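Local coordinates for protein fiber (PDB 4UE0) that forms the trimeric head of an adenovirus fibre, a capsid protein for attachment to host cells, probably carrying the receptor-binding surface, at residues I21-Q26 against L38-F43; V49-F54 against S98-S103; C74-P79 against S104-I109. One frame throughout, in Å; residues are numbered along the deposited sequence.

How the contacts relate
From the N terminus, contact 1 comes first: it pairs strand 19-29 with strand 34-40, closing a beta hairpin, and follows the chain into the loop at S41-F43. Contacts 2 and 3 open later and cross, their segments alternating in the order 49-54, 74-79, 98-103, 104-109. Contact 2 sets strand 51-55 beside strand 96-101, closing a loop that contains strand 70-77; contact 3 joins the end of that strand to the loop after strand 96-101. The two four-stranded sheets meet where I21, L23 and F43 of contact 1 pack against I52, F54, I99 and F101 of contact 2. L105 of contact 3 touches F43.

Contact 1: residues I21-Q26 against L38-F43; sequences IALGWQ and LNCSQF
Three backbone hydrogen bonds join 21-26 to 38-43, within the antiparallel hairpin of strands 19-29 and 34-40 of the fibre head. G24 and N39 form the hydrogen-bonded pair: N39 N reaches G24 O at 2.8 Å in the carbonyl plane, whereas G24 N approaches N39 O from above its plane. S41 N meets A22 O at 3.0 Å, nearly along the C=O axis, extending the ladder after C40. Water 1 accepts from A22 N and lies within hydrogen-bonding distance of Q42 O, bridging the segments where the direct ladder ends. Apolar contacts gather on the face bearing L23, C40 and L38. The L23 methyl CD2 lies 3.8 Å from C40 SG, and L60 touches both L23 and L38. Further along, I21 CG2 sits over one face of the F43 ring in a CH-pi contact, 3.9 Å from its centroid and offset toward the rim; F43 CG holds the crowded position between its backbone N and carbonyl carbon (chi1 67°). S41 OG hydrogen-bonds S117 and T119 of the second subunit, and A22 packs on T119 there. One side of the hairpin is thus apolar and turned into the subunit, while the A22 methyl and the S41 hydroxyl meet the second subunit.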
ATOM      1  N   ILE A  21       7.284  16.068  -5.522  1.00 13.98           N
ATOM      2  CA  ILE A  21       6.980  14.672  -5.278  1.00 14.73           C
ATOM      3  C   ILE A  21       8.292  13.932  -5.133  1.00 15.66           C
ATOM      4  O   ILE A  21       9.323  14.344  -5.683  1.00 18.47           O
ATOM      5  CB  ILE A  21       6.131  14.002  -6.348  1.00 16.12           C
ATOM      6  CG1 ILE A  21       6.837  13.878  -7.679  1.00 18.68           C
ATOM      7  CG2 ILE A  21       4.807  14.678  -6.447  1.00 17.75           C
ATOM      8  CD1 ILE A  21       6.167  12.858  -8.568  1.00 18.09           C
ATOM      9  N   ALA A  22       8.278  12.881  -4.320  1.00 13.88           N
ATOM     10  CA  ALA A  22       9.499  12.135  -4.038  1.00 15.50           C
ATOM     11  C   ALA A  22       9.263  10.661  -4.329  1.00 13.56           C
ATOM     12  O   ALA A  22       8.430  10.014  -3.686  1.00 14.29           O
ATOM     13  CB  ALA A  22       9.976  12.354  -2.615  1.00 16.94           C
ATOM     14  N   LEU A  23      10.003  10.169  -5.313  1.00 14.30           N
ATOM     15  CA  LEU A  23       9.902   8.798  -5.817  1.00 13.94           C
ATOM     16  C   LEU A  23      11.061   7.945  -5.362  1.00 15.65           C
ATOM     17  O   LEU A  23      12.192   8.424  -5.271  1.00 18.63           O
ATOM     18  CB  LEU A  23       9.865   8.802  -7.334  1.00 15.77           C
ATOM     19  CG  LEU A  23       8.740   9.606  -7.979  1.00 16.34           C
ATOM     20  CD1 LEU A  23       8.990   9.780  -9.480  1.00 18.78           C
ATOM     21  CD2 LEU A  23       7.428   8.902  -7.729  1.00 15.63           C
ATOM     22  N   GLY A  24      10.753   6.695  -5.079  1.00 15.37           N
ATOM     23  CA  GLY A  24      11.750   5.682  -4.796  1.00 16.26           C
ATOM     24  C   GLY A  24      11.534   4.535  -5.734  1.00 15.90           C
ATOM     25  O   GLY A  24      10.408   4.267  -6.174  1.00 16.63           O
ATOM     26  N   TRP A  25      12.599   3.844  -6.067  1.00 16.70           N
ATOM     27  CA  TRP A  25      12.504   2.674  -6.925  1.00 18.60           C
ATOM     28  C   TRP A  25      13.427   1.588  -6.424  1.00 19.78           C
ATOM     29  O   TRP A  25      14.439   1.867  -5.738  1.00 21.61           O
ATOM     30  CB  TRP A  25      12.820   3.038  -8.385  1.00 21.38           C
ATOM     31  CG  TRP A  25      14.211   3.581  -8.586  1.00 22.87           C
ATOM     32  CD1 TRP A  25      14.605   4.911  -8.580  1.00 23.32           C
ATOM     33  CD2 TRP A  25      15.398   2.817  -8.797  1.00 28.02           C
ATOM     34  NE1 TRP A  25      15.962   4.991  -8.773  1.00 27.91           N
ATOM     35  CE2 TRP A  25      16.472   3.725  -8.906  1.00 27.31           C
ATOM     36  CE3 TRP A  25      15.662   1.448  -8.903  1.00 29.27           C
ATOM     37  CZ2 TRP A  25      17.803   3.300  -9.121  1.00 32.55           C
ATOM     38  CZ3 TRP A  25      16.986   1.022  -9.112  1.00 33.78           C
ATOM     39  CH2 TRP A  25      18.034   1.945  -9.226  1.00 38.18           C
ATOM     40  N   GLN A  26      13.053   0.340  -6.730  1.00 19.76           N
ATOM     41  CA  GLN A  26      13.882  -0.825  -6.388  0.50 20.42           C
ATOM     42  C   GLN A  26      13.729  -1.890  -7.464  1.00 19.62           C
ATOM     43  O   GLN A  26      12.655  -2.056  -8.067  1.00 20.20           O
ATOM     44  CB  GLN A  26      13.525  -1.465  -5.023  0.50 21.45           C
ATOM     45  CG  GLN A  26      13.114  -0.537  -3.890  0.50 28.47           C
ATOM     46  CD  GLN A  26      12.255  -1.249  -2.844  0.50 31.35           C
ATOM     47  OE1 GLN A  26      11.294  -0.682  -2.304  0.50 30.98           O
ATOM     48  NE2 GLN A  26      12.589  -2.508  -2.570  0.50 32.78           N
ATOM     49  N   LEU A  38       8.053   0.827  -7.633  1.00 12.80           N
ATOM     50  CA  LEU A  38       8.039   2.282  -7.703  1.00 13.26           C
ATOM     51  C   LEU A  38       7.168   2.795  -6.574  1.00 12.45           C
ATOM     52  O   LEU A  38       6.014   2.381  -6.454  1.00 13.10           O
ATOM     53  CB  LEU A  38       7.463   2.776  -9.037  1.00 13.48           C
ATOM     54  CG  LEU A  38       7.431   4.290  -9.238  1.00 14.74           C
ATOM     55  CD1 LEU A  38       8.810   4.920  -9.178  1.00 15.65           C
ATOM     56  CD2 LEU A  38       6.755   4.642 -10.560  1.00 17.88           C
ATOM     57  N   ASN A  39       7.692   3.706  -5.767  1.00 13.49           N
ATOM     58  CA  ASN A  39       6.846   4.326  -4.813  1.00 15.01           C
ATOM     59  C   ASN A  39       6.979   5.806  -4.742  1.00 13.65           C
ATOM     60  O   ASN A  39       7.875   6.400  -5.300  1.00 14.59           O
ATOM     61  CB  ASN A  39       7.011   3.690  -3.489  1.00 17.53           C
ATOM     62  CG  ASN A  39       8.390   3.766  -2.997  1.00 17.31           C
ATOM     63  OD1 ASN A  39       9.091   4.780  -3.162  1.00 22.61           O
ATOM     64  ND2 ASN A  39       8.843   2.664  -2.416  1.00 26.90           N
ATOM     65  N   CYS A  40       6.008   6.391  -4.079  1.00 12.12           N
ATOM     66  CA  CYS A  40       5.920   7.823  -3.957  1.00 12.06           C
ATOM     67  C   CYS A  40       5.447   8.167  -2.572  1.00 11.57           C
ATOM     68  O   CYS A  40       4.484   7.594  -2.077  1.00 11.67           O
ATOM     69  CB  CYS A  40       4.916   8.322  -4.993  1.00 14.91           C
ATOM     70  SG  CYS A  40       4.870  10.101  -5.258  1.00 16.74           S
ATOM     71  N   SER A  41       6.118   9.130  -1.951  1.00 10.89           N
ATOM     72  CA  SER A  41       5.650   9.645  -0.665  1.00 11.20           C
ATOM     73  C   SER A  41       4.393  10.479  -0.827  1.00 10.29           C
ATOM     74  O   SER A  41       4.052  10.900  -1.953  1.00 11.26           O
ATOM     75  CB  SER A  41       6.747  10.458   0.024  1.00 11.64           C
ATOM     76  OG  SER A  41       7.836   9.651   0.434  1.00 12.83           O
ATOM     77  N   GLN A  42       3.673  10.736   0.263  1.00 10.51           N
ATOM     78  CA  GLN A  42       2.578  11.676   0.194  1.00 10.44           C
ATOM     79  C   GLN A  42       3.058  13.029  -0.351  1.00  9.91           C
ATOM     80  O   GLN A  42       4.208  13.413  -0.194  1.00 11.29           O
ATOM     81  CB  GLN A  42       1.910  11.842   1.549  1.00 10.74           C
ATOM     82  CG  GLN A  42       2.781  12.497   2.600  1.00 10.97           C
ATOM     83  CD  GLN A  42       2.110  12.473   3.951  1.00 10.61           C
ATOM     84  OE1 GLN A  42       1.703  11.418   4.443  1.00 11.04           O
ATOM     85  NE2 GLN A  42       1.956  13.633   4.554  1.00 12.11           N
ATOM     86  N   PHE A  43       2.146  13.726  -1.013  1.00 10.59           N
ATOM     87  CA  PHE A  43       2.472  15.029  -1.554  1.00 11.41           C
ATOM     88  C   PHE A  43       1.226  15.883  -1.609  1.00 11.54           C
ATOM     89  O   PHE A  43       0.098  15.389  -1.588  1.00 12.05           O
ATOM     90  CB  PHE A  43       3.112  14.920  -2.938  1.00 11.86           C
ATOM     91  CG  PHE A  43       2.183  14.413  -4.019  1.00 13.32           C
ATOM     92  CD1 PHE A  43       1.953  13.048  -4.152  1.00 14.23           C
ATOM     93  CD2 PHE A  43       1.540  15.274  -4.874  1.00 14.13           C
ATOM     94  CE1 PHE A  43       1.099  12.560  -5.123  1.00 15.01           C
ATOM     95  CE2 PHE A  43       0.676  14.793  -5.841  1.00 13.34           C
ATOM     96  CZ  PHE A  43       0.451  13.434  -5.955  1.00 13.86           C
TER
HETATM   97  O   HOH W   1       6.133  12.807  -2.537  1.00 17.30           O

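Contact 2: residues V49-F54 against S98-S103; sequences VTTIYF and SINFSS
The short segments 51-54 and 98-101 run antiparallel, 178° between their axes and 4.6 Å apart at closest approach; they belong to strands 51-55 and 96-101, neighbours in one of the two four-stranded antiparallel sheets of the fibre-head beta-sandwich. I52 and I99 make the hydrogen-bonded pair, flanked by the non-hydrogen-bonded pairs T51 with N100 and Y53 with S98. I99 N gives a 2.7 Å bond to I52 O, nearly along the C=O axis, and I52 N returns one to I99 O in the carbonyl plane. Beyond T51, F101 N reaches T50 O at 2.8 Å, so the ladder runs on past the start of the strand.

The isoleucines lie side by side on the apolar face, I52 CB 4.2 Å from I99 CB. Both carry CG1 anti to the carbonyl carbon and CG2 anti to the backbone N. The tip of I52, CD1, comes to the edge of the F101 ring, 3.9 Å from CE2, while I99 CD1 meets the edge of the F54 ring at CE1. The two rings thus bracket the pair along the sheet. Strand 19-29 lies against this face: I21 touches both isoleucines and L23 meets F54. F43, from the loop after strand 34-40, reaches F101.

T51, Y53, S98 and N100 occupy the other face, where Y53 also makes an edge-to-face ring contact with F16. Side by side here, T51 and N100 point the same way. T51 OG1, beside its backbone N at chi1 -49°, donates to N100 OD1 at 2.7 Å from 37° above the amide carbonyl plane. Water 2 lies 2.6 Å from the same N100 OD1 and probably shares it with the T51 hydroxyl.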
ATOM      1  N   VAL A  49      -4.036  19.170 -11.025  1.00 15.51           N
ATOM      2  CA  VAL A  49      -3.280  18.418 -11.998  1.00 17.90           C
ATOM      3  C   VAL A  49      -3.867  17.044 -12.271  1.00 15.23           C
ATOM      4  O   VAL A  49      -4.443  16.376 -11.391  1.00 15.13           O
ATOM      5  CB  VAL A  49      -1.798  18.260 -11.656  1.00 23.49           C
ATOM      6  CG1 VAL A  49      -1.110  19.593 -11.481  1.00 28.19           C
ATOM      7  CG2 VAL A  49      -1.616  17.417 -10.449  1.00 24.88           C
ATOM      8  N   THR A  50      -3.710  16.631 -13.527  1.00 15.50           N
ATOM      9  CA  THR A  50      -4.025  15.283 -13.948  1.00 14.41           C
ATOM     10  C   THR A  50      -2.773  14.503 -14.288  1.00 13.71           C
ATOM     11  O   THR A  50      -2.811  13.276 -14.313  1.00 15.85           O
ATOM     12  CB  THR A  50      -4.977  15.264 -15.164  1.00 19.89           C
ATOM     13  OG1 THR A  50      -4.442  16.061 -16.224  1.00 27.70           O
ATOM     14  CG2 THR A  50      -6.306  15.822 -14.786  1.00 21.88           C
ATOM     15  N   THR A  51      -1.694  15.192 -14.608  1.00 13.08           N
ATOM     16  CA  THR A  51      -0.461  14.536 -15.046  1.00 12.55           C
ATOM     17  C   THR A  51       0.742  15.227 -14.442  1.00 12.30           C
ATOM     18  O   THR A  51       0.799  16.460 -14.438  1.00 15.58           O
ATOM     19  CB  THR A  51      -0.300  14.561 -16.588  1.00 15.68           C
ATOM     20  OG1 THR A  51      -1.511  14.117 -17.223  1.00 17.58           O
ATOM     21  CG2 THR A  51       0.889  13.743 -17.035  1.00 15.40           C
ATOM     22  N   ILE A  52       1.672  14.442 -13.910  1.00 11.61           N
ATOM     23  CA  ILE A  52       2.979  14.919 -13.500  1.00 11.32           C
ATOM     24  C   ILE A  52       3.992  14.239 -14.395  1.00 11.92           C
ATOM     25  O   ILE A  52       3.977  13.023 -14.532  1.00 14.41           O
ATOM     26  CB  ILE A  52       3.272  14.580 -12.030  1.00 11.79           C
ATOM     27  CG1 ILE A  52       2.299  15.315 -11.114  1.00 12.01           C
ATOM     28  CG2 ILE A  52       4.700  14.911 -11.682  1.00 13.33           C
ATOM     29  CD1 ILE A  52       2.365  14.859  -9.661  1.00 13.95           C
ATOM     30  N   TYR A  53       4.846  15.027 -15.045  1.00 12.31           N
ATOM     31  CA  TYR A  53       5.837  14.468 -15.954  1.00 13.17           C
ATOM     32  C   TYR A  53       7.192  15.101 -15.672  1.00 13.74           C
ATOM     33  O   TYR A  53       7.287  16.204 -15.121  1.00 14.21           O
ATOM     34  CB  TYR A  53       5.412  14.692 -17.413  1.00 13.93           C
ATOM     35  CG  TYR A  53       5.190  16.116 -17.749  1.00 13.84           C
ATOM     36  CD1 TYR A  53       6.263  16.987 -17.955  1.00 15.32           C
ATOM     37  CD2 TYR A  53       3.916  16.635 -17.794  1.00 15.64           C
ATOM     38  CE1 TYR A  53       6.058  18.313 -18.181  1.00 15.84           C
ATOM     39  CE2 TYR A  53       3.710  17.976 -18.077  1.00 16.98           C
ATOM     40  CZ  TYR A  53       4.796  18.819 -18.258  1.00 16.98           C
ATOM     41  OH  TYR A  53       4.590  20.167 -18.503  1.00 22.96           O
ATOM     42  N   PHE A  54       8.239  14.416 -16.081  1.00 13.90           N
ATOM     43  CA  PHE A  54       9.585  14.865 -15.847  1.00 15.79           C
ATOM     44  C   PHE A  54      10.541  13.974 -16.628  1.00 15.65           C
ATOM     45  O   PHE A  54      10.181  12.904 -17.110  1.00 17.19           O
ATOM     46  CB  PHE A  54       9.917  14.835 -14.341  1.00 16.33           C
ATOM     47  CG  PHE A  54       9.792  13.473 -13.724  1.00 15.81           C
ATOM     48  CD1 PHE A  54       8.554  12.999 -13.286  1.00 15.72           C
ATOM     49  CD2 PHE A  54      10.910  12.670 -13.597  1.00 17.28           C
ATOM     50  CE1 PHE A  54       8.449  11.742 -12.739  1.00 16.16           C
ATOM     51  CE2 PHE A  54      10.817  11.425 -13.047  1.00 17.81           C
ATOM     52  CZ  PHE A  54       9.592  10.958 -12.617  1.00 17.12           C
ATOM     53  N   SER A  98       5.738   9.862 -17.187  1.00 13.14           N
ATOM     54  CA  SER A  98       4.446  10.470 -16.958  1.00 12.87           C
ATOM     55  C   SER A  98       3.679   9.679 -15.897  1.00 11.27           C
ATOM     56  O   SER A  98       3.535   8.461 -16.005  1.00 13.01           O
ATOM     57  CB  SER A  98       3.649  10.493 -18.256  1.00 13.39           C
ATOM     58  OG  SER A  98       4.282  11.312 -19.223  1.00 16.03           O
ATOM     59  N   ILE A  99       3.208  10.424 -14.900  1.00 11.33           N
ATOM     60  CA  ILE A  99       2.349   9.926 -13.838  1.00 11.17           C
ATOM     61  C   ILE A  99       0.977  10.514 -14.112  1.00 10.60           C
ATOM     62  O   ILE A  99       0.768  11.720 -13.967  1.00 11.73           O
ATOM     63  CB  ILE A  99       2.854  10.375 -12.441  1.00 11.59           C
ATOM     64  CG1 ILE A  99       4.285   9.884 -12.181  1.00 12.61           C
ATOM     65  CG2 ILE A  99       1.920   9.857 -11.348  1.00 12.14           C
ATOM     66  CD1 ILE A  99       4.953  10.512 -10.990  1.00 14.17           C
ATOM     67  N   ASN A 100       0.051   9.657 -14.512  1.00 11.02           N
ATOM     68  CA  ASN A 100      -1.291  10.083 -14.866  1.00 11.38           C
ATOM     69  C   ASN A 100      -2.273   9.675 -13.815  1.00 10.78           C
ATOM     70  O   ASN A 100      -2.354   8.486 -13.466  1.00 11.29           O
ATOM     71  CB  ASN A 100      -1.700   9.520 -16.220  1.00 12.98           C
ATOM     72  CG  ASN A 100      -1.260  10.413 -17.332  1.00 15.01           C
ATOM     73  OD1 ASN A 100      -1.838  11.495 -17.531  1.00 17.95           O
ATOM     74  ND2 ASN A 100      -0.259   9.994 -18.073  1.00 17.28           N
ATOM     75  N   PHE A 101      -3.021  10.632 -13.318  1.00 11.15           N
ATOM     76  CA  PHE A 101      -4.106  10.399 -12.347  1.00 10.91           C
ATOM     77  C   PHE A 101      -5.408  10.221 -13.107  1.00 11.56           C
ATOM     78  O   PHE A 101      -5.647  10.906 -14.099  1.00 13.80           O
ATOM     79  CB  PHE A 101      -4.161  11.558 -11.345  1.00 10.99           C
ATOM     80  CG  PHE A 101      -2.902  11.669 -10.558  1.00 10.76           C
ATOM     81  CD1 PHE A 101      -2.693  10.886  -9.442  1.00 11.59           C
ATOM     82  CD2 PHE A 101      -1.884  12.497 -10.979  1.00 13.17           C
ATOM     83  CE1 PHE A 101      -1.504  10.942  -8.751  1.00 12.13           C
ATOM     84  CE2 PHE A 101      -0.696  12.549 -10.280  1.00 12.58           C
ATOM     85  CZ  PHE A 101      -0.498  11.765  -9.180  1.00 12.32           C
ATOM     86  N   SER A 102      -6.277   9.368 -12.599  1.00 11.31           N
ATOM     87  CA  SER A 102      -7.517   9.048 -13.288  1.00 11.77           C
ATOM     88  C   SER A 102      -8.439  10.239 -13.425  1.00 12.87           C
ATOM     89  O   SER A 102      -9.248  10.294 -14.358  1.00 13.88           O
ATOM     90  CB  SER A 102      -8.198   7.907 -12.556  1.00 11.34           C
ATOM     91  OG  SER A 102      -8.370   8.186 -11.177  1.00 11.26           O
ATOM     92  N   SER A 103      -8.368  11.183 -12.487  1.00 12.29           N
ATOM     93  CA  SER A 103      -9.105  12.418 -12.556  1.00 14.16           C
ATOM     94  C   SER A 103      -8.238  13.492 -11.910  1.00 12.52           C
ATOM     95  O   SER A 103      -7.212  13.193 -11.278  1.00 13.63           O
ATOM     96  CB  SER A 103     -10.507  12.244 -11.963  1.00 18.98           C
ATOM     97  OG  SER A 103     -10.498  11.993 -10.625  1.00 21.95           O
TER
HETATM   98  O   HOH W   2      -4.281  11.946 -16.641  1.00 36.60           O

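Contact 3: residues C74-P79 against S104-I109; sequences CTQQLP and SLEPNI
Q76 NE2 is gripped by two backbone carbonyls, E106 O and I109 O, each 2.9 Å away and close to the plane of the glutamine amide. At E106 O the nitrogen lies on a lone pair in the carbonyl plane; at I109 O it stands 46° above that plane, and the bond is more bent. The other branch of the amide accepts: E106 N donates to Q76 OE1 at 2.8 Å along an in-plane lone pair, while Y86 OH adds a weak hydrogen bond. Three backbone bonds fix the rotation of the Q76 amide, and E106 is held through both its N-H and its C=O. The Q76 side chain reaches across extended beyond CG (chi2 179°), and its CB touches I109 CG2.

I109 CG2, anti to its backbone N, also makes a close methyl-to-carbonyl approach, 3.3 Å from Q77 O. Apolar groups close the contact beside the amide: I109 CD1 meets P79 CD at 3.9 Å, the two side chains crossing at about a right angle. L78 CD1 lies against the aliphatic part of E106, 3.7 Å from CG.

E106 to I109 form a type II beta turn, with N108 at positive phi. The buried glutamine amide, bonding the main chain at both ends, secures this turn through side-chain-to-main-chain hydrogen bonds, fastening the loop before strand 114-120 to the end of strand 70-77, outermost in its sheet within this chain of the fibre-head sandwich.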
ATOM      1  N   CYS A  74      -4.182   5.973  -5.109  1.00  9.20           N
ATOM      2  CA  CYS A  74      -3.987   6.866  -3.991  1.00  9.33           C
ATOM      3  C   CYS A  74      -5.287   7.539  -3.668  1.00  9.21           C
ATOM      4  O   CYS A  74      -6.279   7.370  -4.389  1.00 10.09           O
ATOM      5  CB  CYS A  74      -2.867   7.872  -4.301  1.00 10.65           C
ATOM      6  SG  CYS A  74      -3.250   9.013  -5.620  1.00 11.71           S
ATOM      7  N   THR A  75      -5.309   8.321  -2.581  1.00  9.54           N
ATOM      8  CA  THR A  75      -6.526   8.995  -2.158  1.00  9.40           C
ATOM      9  C   THR A  75      -6.243  10.426  -1.730  1.00  9.58           C
ATOM     10  O   THR A  75      -5.128  10.803  -1.404  1.00 10.26           O
ATOM     11  CB  THR A  75      -7.223   8.270  -0.987  1.00 10.96           C
ATOM     12  OG1 THR A  75      -6.443   8.393   0.212  1.00 11.78           O
ATOM     13  CG2 THR A  75      -7.511   6.797  -1.307  1.00 11.35           C
ATOM     14  N   GLN A  76      -7.333  11.187  -1.714  1.00  9.94           N
ATOM     15  CA  GLN A  76      -7.399  12.456  -0.980  1.00 10.11           C
ATOM     16  C   GLN A  76      -8.667  12.469  -0.123  1.00 11.24           C
ATOM     17  O   GLN A  76      -9.693  11.907  -0.501  1.00 11.75           O
ATOM     18  CB  GLN A  76      -7.470  13.667  -1.912  1.00 10.93           C
ATOM     19  CG  GLN A  76      -6.198  13.911  -2.693  1.00 11.23           C
ATOM     20  CD  GLN A  76      -6.351  15.104  -3.596  1.00 11.44           C
ATOM     21  OE1 GLN A  76      -7.243  15.148  -4.451  1.00 12.18           O
ATOM     22  NE2 GLN A  76      -5.514  16.115  -3.406  1.00 12.66           N
ATOM     23  N   GLN A  77      -8.558  13.095   1.033  1.00 10.96           N
ATOM     24  CA  GLN A  77      -9.682  13.296   1.941  1.00 11.96           C
ATOM     25  C   GLN A  77     -10.186  14.706   1.758  1.00 15.27           C
ATOM     26  O   GLN A  77      -9.459  15.671   1.996  1.00 16.39           O
ATOM     27  CB  GLN A  77      -9.233  13.062   3.366  1.00 12.89           C
ATOM     28  CG  GLN A  77     -10.321  13.285   4.392  1.00 13.43           C
ATOM     29  CD  GLN A  77      -9.920  12.885   5.774  1.00 13.17           C
ATOM     30  OE1 GLN A  77      -9.355  11.835   5.973  1.00 13.92           O
ATOM     31  NE2 GLN A  77     -10.251  13.711   6.745  1.00 17.23           N
ATOM     32  N   LEU A  78     -11.427  14.798   1.284  1.00 17.02           N
ATOM     33  CA  LEU A  78     -12.025  16.081   0.941  1.00 21.63           C
ATOM     34  C   LEU A  78     -12.480  16.799   2.198  1.00 23.81           C
ATOM     35  O   LEU A  78     -12.582  16.204   3.264  1.00 22.71           O
ATOM     36  CB  LEU A  78     -13.171  15.872  -0.029  1.00 24.65           C
ATOM     37  CG  LEU A  78     -12.799  15.687  -1.495  1.00 31.19           C
ATOM     38  CD1 LEU A  78     -11.352  15.341  -1.795  1.00 33.78           C
ATOM     39  CD2 LEU A  78     -13.715  14.644  -2.105  1.00 36.76           C
ATOM     40  N   PRO A  79     -12.735  18.104   2.090  1.00 28.74           N
ATOM     41  CA  PRO A  79     -13.103  18.846   3.294  1.00 30.32           C
ATOM     42  C   PRO A  79     -14.322  18.295   4.062  1.00 28.68           C
ATOM     43  O   PRO A  79     -14.369  18.423   5.288  1.00 35.68           O
ATOM     44  CB  PRO A  79     -13.394  20.241   2.757  1.00 34.79           C
ATOM     45  CG  PRO A  79     -12.536  20.351   1.540  1.00 37.30           C
ATOM     46  CD  PRO A  79     -12.583  18.989   0.921  1.00 32.19           C
ATOM     47  N   SER A 104      -8.651  14.738 -12.072  1.00 13.90           N
ATOM     48  CA  SER A 104      -7.864  15.835 -11.540  1.00 13.60           C
ATOM     49  C   SER A 104      -7.822  15.805 -10.016  1.00 13.40           C
ATOM     50  O   SER A 104      -8.817  15.593  -9.349  1.00 14.20           O
ATOM     51  CB  SER A 104      -8.396  17.177 -12.055  1.00 15.60           C
ATOM     52  OG  SER A 104      -9.715  17.426 -11.604  1.00 20.37           O
ATOM     53  N   LEU A 105      -6.640  16.060  -9.483  1.00 12.05           N
ATOM     54  CA  LEU A 105      -6.467  16.119  -8.044  1.00 11.60           C
ATOM     55  C   LEU A 105      -7.087  17.410  -7.476  1.00 12.42           C
ATOM     56  O   LEU A 105      -7.213  18.424  -8.160  1.00 14.28           O
ATOM     57  CB  LEU A 105      -4.978  16.047  -7.696  1.00 12.50           C
ATOM     58  CG  LEU A 105      -4.254  14.791  -8.154  1.00 12.83           C
ATOM     59  CD1 LEU A 105      -2.768  14.919  -7.859  1.00 13.63           C
ATOM     60  CD2 LEU A 105      -4.791  13.574  -7.460  1.00 13.85           C
ATOM     61  N   GLU A 106      -7.512  17.354  -6.218  1.00 12.64           N
ATOM     62  CA  GLU A 106      -7.965  18.548  -5.518  1.00 13.75           C
ATOM     63  C   GLU A 106      -6.758  19.363  -5.077  1.00 13.59           C
ATOM     64  O   GLU A 106      -5.862  18.836  -4.411  1.00 14.37           O
ATOM     65  CB  GLU A 106      -8.761  18.198  -4.266  0.50 15.21           C
ATOM     66  CG  GLU A 106      -9.979  17.346  -4.530  0.50 16.43           C
ATOM     67  CD  GLU A 106     -11.040  18.088  -5.292  0.50 19.97           C
ATOM     68  OE1 GLU A 106     -11.241  19.293  -5.038  0.50 27.27           O
ATOM     69  OE2 GLU A 106     -11.688  17.461  -6.148  0.50 24.57           O
ATOM     70  N   PRO A 107      -6.730  20.665  -5.381  1.00 14.37           N
ATOM     71  CA  PRO A 107      -5.621  21.466  -4.891  1.00 15.56           C
ATOM     72  C   PRO A 107      -5.545  21.536  -3.365  1.00 13.88           C
ATOM     73  O   PRO A 107      -6.565  21.622  -2.700  1.00 14.70           O
ATOM     74  CB  PRO A 107      -5.935  22.869  -5.449  1.00 17.39           C
ATOM     75  CG  PRO A 107      -6.870  22.653  -6.600  1.00 20.29           C
ATOM     76  CD  PRO A 107      -7.669  21.457  -6.194  1.00 15.48           C
ATOM     77  N   ASN A 108      -4.328  21.569  -2.846  1.00 14.31           N
ATOM     78  CA  ASN A 108      -4.068  21.898  -1.439  1.00 15.51           C
ATOM     79  C   ASN A 108      -4.621  20.883  -0.434  1.00 15.29           C
ATOM     80  O   ASN A 108      -4.886  21.215   0.710  1.00 17.25           O
ATOM     81  CB  ASN A 108      -4.530  23.329  -1.120  1.00 18.02           C
ATOM     82  CG  ASN A 108      -3.981  24.326  -2.120  1.00 20.01           C
ATOM     83  OD1 ASN A 108      -4.728  25.117  -2.733  1.00 26.11           O
ATOM     84  ND2 ASN A 108      -2.692  24.247  -2.342  1.00 20.23           N
ATOM     85  N   ILE A 109      -4.749  19.645  -0.888  1.00 13.41           N
ATOM     86  CA  ILE A 109      -5.117  18.543  -0.039  1.00 13.49           C
ATOM     87  C   ILE A 109      -4.074  17.446  -0.238  1.00 11.94           C
ATOM     88  O   ILE A 109      -3.704  17.113  -1.365  1.00 11.85           O
ATOM     89  CB  ILE A 109      -6.534  18.004  -0.393  1.00 13.89           C
ATOM     90  CG1 ILE A 109      -7.579  19.075  -0.120  1.00 15.93           C
ATOM     91  CG2 ILE A 109      -6.800  16.709   0.377  1.00 13.46           C
ATOM     92  CD1 ILE A 109      -8.988  18.635  -0.429  1.00 18.54           C
TER